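Local structure of ferric vibriobactin ABC transporter, periplasmic ferric vibriobactin-binding protein (Vibrio cholerae, 3R5T) at residues E220-T223 with Q224-A227; S281-R284 with R285-E289. The protein binds ferric vibriobactin in the periplasm and probably hands this iron-loaded siderophore to its ABC transporter for uptake into Vibrio cholerae. All blocks are in the same frame, centred on the assembly; numbering follows the deposited sequence.

Contact 1 of 2, residues E220-T223 with Q224-A227; sequences EHLT and QLQA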
loop_
_atom_site.group_PDB
_atom_site.type_symbol
_atom_site.label_atom_id
_atom_site.label_comp_id
_atom_site.label_asym_id
_atom_site.label_seq_id
_atom_site.Cartn_x
_atom_site.Cartn_y
_atom_site.Cartn_z
ATOM N N GLU A 220 -13.583 6.172 -20.082
ATOM C CA GLU A 220 -14.634 7.192 -20.178
ATOM C C GLU A 220 -15.217 7.592 -18.824
ATOM O O GLU A 220 -15.665 8.728 -18.643
ATOM C CB GLU A 220 -15.784 6.742 -21.097
ATOM C CG GLU A 220 -15.442 6.737 -22.569
ATOM C CD GLU A 220 -14.379 5.719 -22.898
ATOM O OE1 GLU A 220 -14.413 4.623 -22.291
ATOM O OE2 GLU A 220 -13.516 6.021 -23.755
ATOM N N HIS A 221 -15.248 6.664 -17.873
ATOM C CA HIS A 221 -15.814 6.984 -16.560
ATOM C C HIS A 221 -15.032 8.061 -15.807
ATOM O O HIS A 221 -15.581 8.695 -14.897
ATOM C CB HIS A 221 -15.959 5.734 -15.686
ATOM C CG HIS A 221 -17.025 4.785 -16.146
ATOM N ND1 HIS A 221 -18.359 5.126 -16.201
ATOM C CD2 HIS A 221 -16.949 3.495 -16.553
ATOM C CE1 HIS A 221 -19.060 4.090 -16.632
ATOM N NE2 HIS A 221 -18.226 3.088 -16.854
ATOM N N LEU A 222 -13.754 8.238 -16.142
ATOM C CA LEU A 222 -12.968 9.309 -15.528
ATOM C C LEU A 222 -13.626 10.668 -15.704
ATOM O O LEU A 222 -13.518 11.535 -14.828
ATOM C CB LEU A 222 -11.545 9.359 -16.100
ATOM C CG LEU A 222 -10.563 8.243 -15.719
ATOM C CD1 LEU A 222 -9.255 8.475 -16.451
ATOM C CD2 LEU A 222 -10.338 8.177 -14.201
ATOM N N THR A 223 -14.325 10.859 -16.820
ATOM C CA THR A 223 -14.992 12.138 -17.064
ATOM C C THR A 223 -16.122 12.410 -16.081
ATOM O O THR A 223 -16.580 13.536 -15.981
ATOM C CB THR A 223 -15.589 12.242 -18.480
ATOM O OG1 THR A 223 -16.664 11.303 -18.620
ATOM C CG2 THR A 223 -14.526 11.995 -19.548
ATOM N N GLN A 224 -16.561 11.374 -15.362
ATOM C CA GLN A 224 -17.705 11.493 -14.458
ATOM C C GLN A 224 -17.310 11.789 -13.018
ATOM O O GLN A 224 -18.183 11.984 -12.166
ATOM C CB GLN A 224 -18.562 10.227 -14.531
ATOM C CG GLN A 224 -19.115 9.978 -15.936
ATOM C CD GLN A 224 -19.865 8.658 -16.060
ATOM O OE1 GLN A 224 -19.284 7.588 -15.938
ATOM N NE2 GLN A 224 -21.167 8.738 -16.326
ATOM N N LEU A 225 -16.008 11.850 -12.748
ATOM C CA LEU A 225 -15.543 12.149 -11.390
ATOM C C LEU A 225 -15.925 13.576 -10.983
ATOM O O LEU A 225 -15.808 14.515 -11.772
ATOM C CB LEU A 225 -14.031 11.916 -11.277
ATOM C CG LEU A 225 -13.609 10.457 -11.431
ATOM C CD1 LEU A 225 -12.095 10.340 -11.601
ATOM C CD2 LEU A 225 -14.076 9.652 -10.235
ATOM N N GLN A 226 -16.398 13.748 -9.753
ATOM C CA GLN A 226 -16.924 15.051 -9.361
ATOM C C GLN A 226 -16.044 15.846 -8.398
ATOM O O GLN A 226 -16.266 17.048 -8.203
ATOM C CB GLN A 226 -18.336 14.914 -8.780
ATOM C CG GLN A 226 -19.365 14.307 -9.732
ATOM C CD GLN A 226 -19.870 15.288 -10.789
ATOM O OE1 GLN A 226 -20.967 15.119 -11.331
ATOM N NE2 GLN A 226 -19.077 16.311 -11.084
ATOM N N ALA A 227 -15.054 15.195 -7.800
ATOM C CA ALA A 227 -14.258 15.869 -6.781
ATOM C C ALA A 227 -13.476 17.060 -7.332
ATOM O O ALA A 227 -13.024 17.077 -8.488
ATOM C CB ALA A 227 -13.330 14.890 -6.058
HETATM O O HOH W 1 -17.284 15.283 -13.848
#
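L222 and L225 form the tight side of this short turn. Their side chains run next to each other in the same direction, and CD2 of L222 meets CD1 of L225 at 3.8 Å. Three residues apart along a backbone that coils with helical phi/psi through 220-223, the two leucines come round to the same buried flank, a place that suits a wholly apolar side chain. The backbone winds them together: Q224 N donates to H221 O at 2.9 Å, and L225 N reaches L222 O in a longer bond of 3.3 Å. Both link residue i+3 back to residue i.

The other side is polar and faces solvent more: Q224 and T223 are exposed and H221 partly so, yet hydrogen bonds hold it. H221 ND1 gives its hydrogen to Q224 OE1 at 2.6 Å, a nearly straight bond (166° at the hydrogen). The oxygen lies at the ring edge, in the imidazole plane, and ring and amide are almost coplanar, 19° apart. The extended chain of Q224 (chi2 175°) carries the amide out to the ring edge, and the turn at chi3 brings its plane close to that of the ring; glutamine suits the place, offering a carbonyl acceptor on a chain long enough to reach ND1. The hydroxyl of T223 is tied down: OG1 donates to E220 O at 2.8 Å, and the same carbonyl also accepts from T223 N, so two bonds grip one oxygen. At the exit of the turn, a water donates to both T223 O and L225 O.

The turn lies in the loop between strands 214-217 and 229-233. W204 stacks on the ring of H221, E198 receives the backbone NH groups of Q226 and A227, and the two leucines pack on V168 of strand 165-169.

Contact 2 of 2, residues S281-R284 with R285-E289; sequences SLLR and RFAGE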
loop_
_atom_site.group_PDB
_atom_site.type_symbol
_atom_site.label_atom_id
_atom_site.label_comp_id
_atom_site.label_asym_id
_atom_site.label_seq_id
_atom_site.Cartn_x
_atom_site.Cartn_y
_atom_site.Cartn_z
ATOM N N SER A 281 4.465 15.371 1.518
ATOM C CA SER A 281 4.117 16.137 0.319
ATOM C C SER A 281 2.899 17.015 0.581
ATOM O O SER A 281 2.798 18.126 0.060
ATOM C CB SER A 281 3.888 15.225 -0.900
ATOM O OG SER A 281 2.606 14.611 -0.889
ATOM N N LEU A 282 1.985 16.527 1.407
ATOM C CA LEU A 282 0.793 17.296 1.734
ATOM C C LEU A 282 1.144 18.503 2.607
ATOM O O LEU A 282 0.597 19.592 2.413
ATOM C CB LEU A 282 -0.251 16.410 2.415
ATOM C CG LEU A 282 -0.787 15.259 1.554
ATOM C CD1 LEU A 282 -1.842 14.537 2.341
ATOM C CD2 LEU A 282 -1.350 15.768 0.228
ATOM N N LEU A 283 2.073 18.311 3.544
ATOM C CA LEU A 283 2.560 19.403 4.383
ATOM C C LEU A 283 3.197 20.499 3.540
ATOM O O LEU A 283 2.931 21.690 3.736
ATOM C CB LEU A 283 3.574 18.896 5.407
ATOM C CG LEU A 283 3.012 18.201 6.648
ATOM C CD1 LEU A 283 4.104 17.432 7.392
ATOM C CD2 LEU A 283 2.347 19.213 7.561
ATOM N N ARG A 284 4.049 20.098 2.610
ATOM C CA ARG A 284 4.746 21.056 1.759
ATOM C C ARG A 284 3.779 21.882 0.923
ATOM O O ARG A 284 3.991 23.084 0.732
ATOM C CB ARG A 284 5.741 20.343 0.837
ATOM C CG ARG A 284 7.000 19.858 1.532
ATOM C CD ARG A 284 7.954 19.176 0.555
ATOM N NE ARG A 284 8.825 18.243 1.258
ATOM C CZ ARG A 284 8.770 16.922 1.139
ATOM N NH1 ARG A 284 7.906 16.350 0.305
ATOM N NH2 ARG A 284 9.608 16.174 1.838
ATOM N N ARG A 285 2.729 21.251 0.408
ATOM C CA ARG A 285 1.806 21.980 -0.454
ATOM C C ARG A 285 0.698 22.714 0.287
ATOM O O ARG A 285 0.314 23.809 -0.119
ATOM C CB ARG A 285 1.190 21.097 -1.548
ATOM C CG ARG A 285 0.342 21.930 -2.515
ATOM C CD ARG A 285 -0.161 21.148 -3.705
ATOM N NE ARG A 285 0.810 21.066 -4.793
ATOM C CZ ARG A 285 0.989 21.981 -5.746
ATOM N NH1 ARG A 285 0.294 23.109 -5.770
ATOM N NH2 ARG A 285 1.893 21.758 -6.686
ATOM N N PHE A 286 0.183 22.115 1.356
ATOM C CA PHE A 286 -1.025 22.643 2.001
ATOM C C PHE A 286 -0.828 23.264 3.389
ATOM O O PHE A 286 -1.763 23.825 3.943
ATOM C CB PHE A 286 -2.129 21.575 2.046
ATOM C CG PHE A 286 -2.543 21.062 0.688
ATOM C CD1 PHE A 286 -2.322 19.736 0.339
ATOM C CD2 PHE A 286 -3.153 21.901 -0.237
ATOM C CE1 PHE A 286 -2.693 19.260 -0.912
ATOM C CE2 PHE A 286 -3.533 21.423 -1.486
ATOM C CZ PHE A 286 -3.302 20.106 -1.818
ATOM N N ALA A 287 0.376 23.174 3.944
ATOM C CA ALA A 287 0.667 23.802 5.229
ATOM C C ALA A 287 1.576 25.011 5.027
ATOM O O ALA A 287 2.278 25.107 4.022
ATOM C CB ALA A 287 1.297 22.802 6.187
ATOM N N GLY A 288 1.557 25.938 5.975
ATOM C CA GLY A 288 2.345 27.150 5.836
ATOM C C GLY A 288 3.775 26.938 6.289
ATOM O O GLY A 288 4.387 25.901 6.007
ATOM N N GLU A 289 4.311 27.930 6.989
ATOM C CA GLU A 289 5.602 27.789 7.646
ATOM C C GLU A 289 5.451 26.896 8.868
ATOM O O GLU A 289 6.225 26.985 9.819
ATOM C CB GLU A 289 6.165 29.155 8.044
ATOM C CG GLU A 289 7.083 29.763 6.996
ATOM C CD GLU A 289 6.488 29.710 5.604
ATOM O OE1 GLU A 289 5.330 30.148 5.439
ATOM O OE2 GLU A 289 7.178 29.231 4.678
#
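The side chains of L282 and F286, one helical turn apart, cross at a slant: CD2 of the leucine sits at the edge of the phenyl ring, in its plane, 3.9 Å from CE1. The leucine thus abuts the rim of the aromatic ring and leaves its faces to other groups. One face is taken by R285, whose CG lies 4.0 Å above the ring plane, over its centre. R285 achieves this with CG anti to its own backbone N (chi1 -174°), which swings the aliphatic part of the chain across F286; a bend at chi3 then leads the guanidinium onward to D237, with which NH2 makes a salt bridge. Arginine suits the place because one side chain supplies both a greasy stem for the ring and a charged end.

On the next flank L283 meets A287 through a single pair of carbons, CD2 to CB at 4.0 Å. The small methyl CB of A287 also lies close to the backbone, 3.1 Å from L283 O, so alanine suits this tight spot. Backbone bonds hold these positions: R285 N to S281 O, F286 N to L282 O at 2.8 Å and A287 N to L283 O at 3.0 Å. A287 is where the chain leaves helical geometry, so the last of these bonds closes the final turn.

This is the C-terminal end of helix 272-286. F286 packs edge-to-face on Y261 of strand 260-264 and touches L160 and P161, while L283 rests on V157 and L294, so the helix end packs against that strand, the loop after helix 137-155 and the C-terminal tail.

Overall arrangement
Along the chain the two contacts come in series, neither nested nor crossed, and each closes a turn of its own. Contact 1 comes first, in the connection that leads from edge strand 214-217 of the mixed sheet to strand 229-233, and it braces this connection against strand 165-169. The chain then runs through helices 237-244 and 253-256 and the other edge strand, 260-264, before helix 272-286 ends in contact 2, which fastens that end to strand 260-264. The centres of contact 1 and contact 2 are 27 Å apart, and the nearest atoms of contact 1 and contact 2 are about 12 Å apart. Both nonetheless anchor to the same mixed sheet, on different strands.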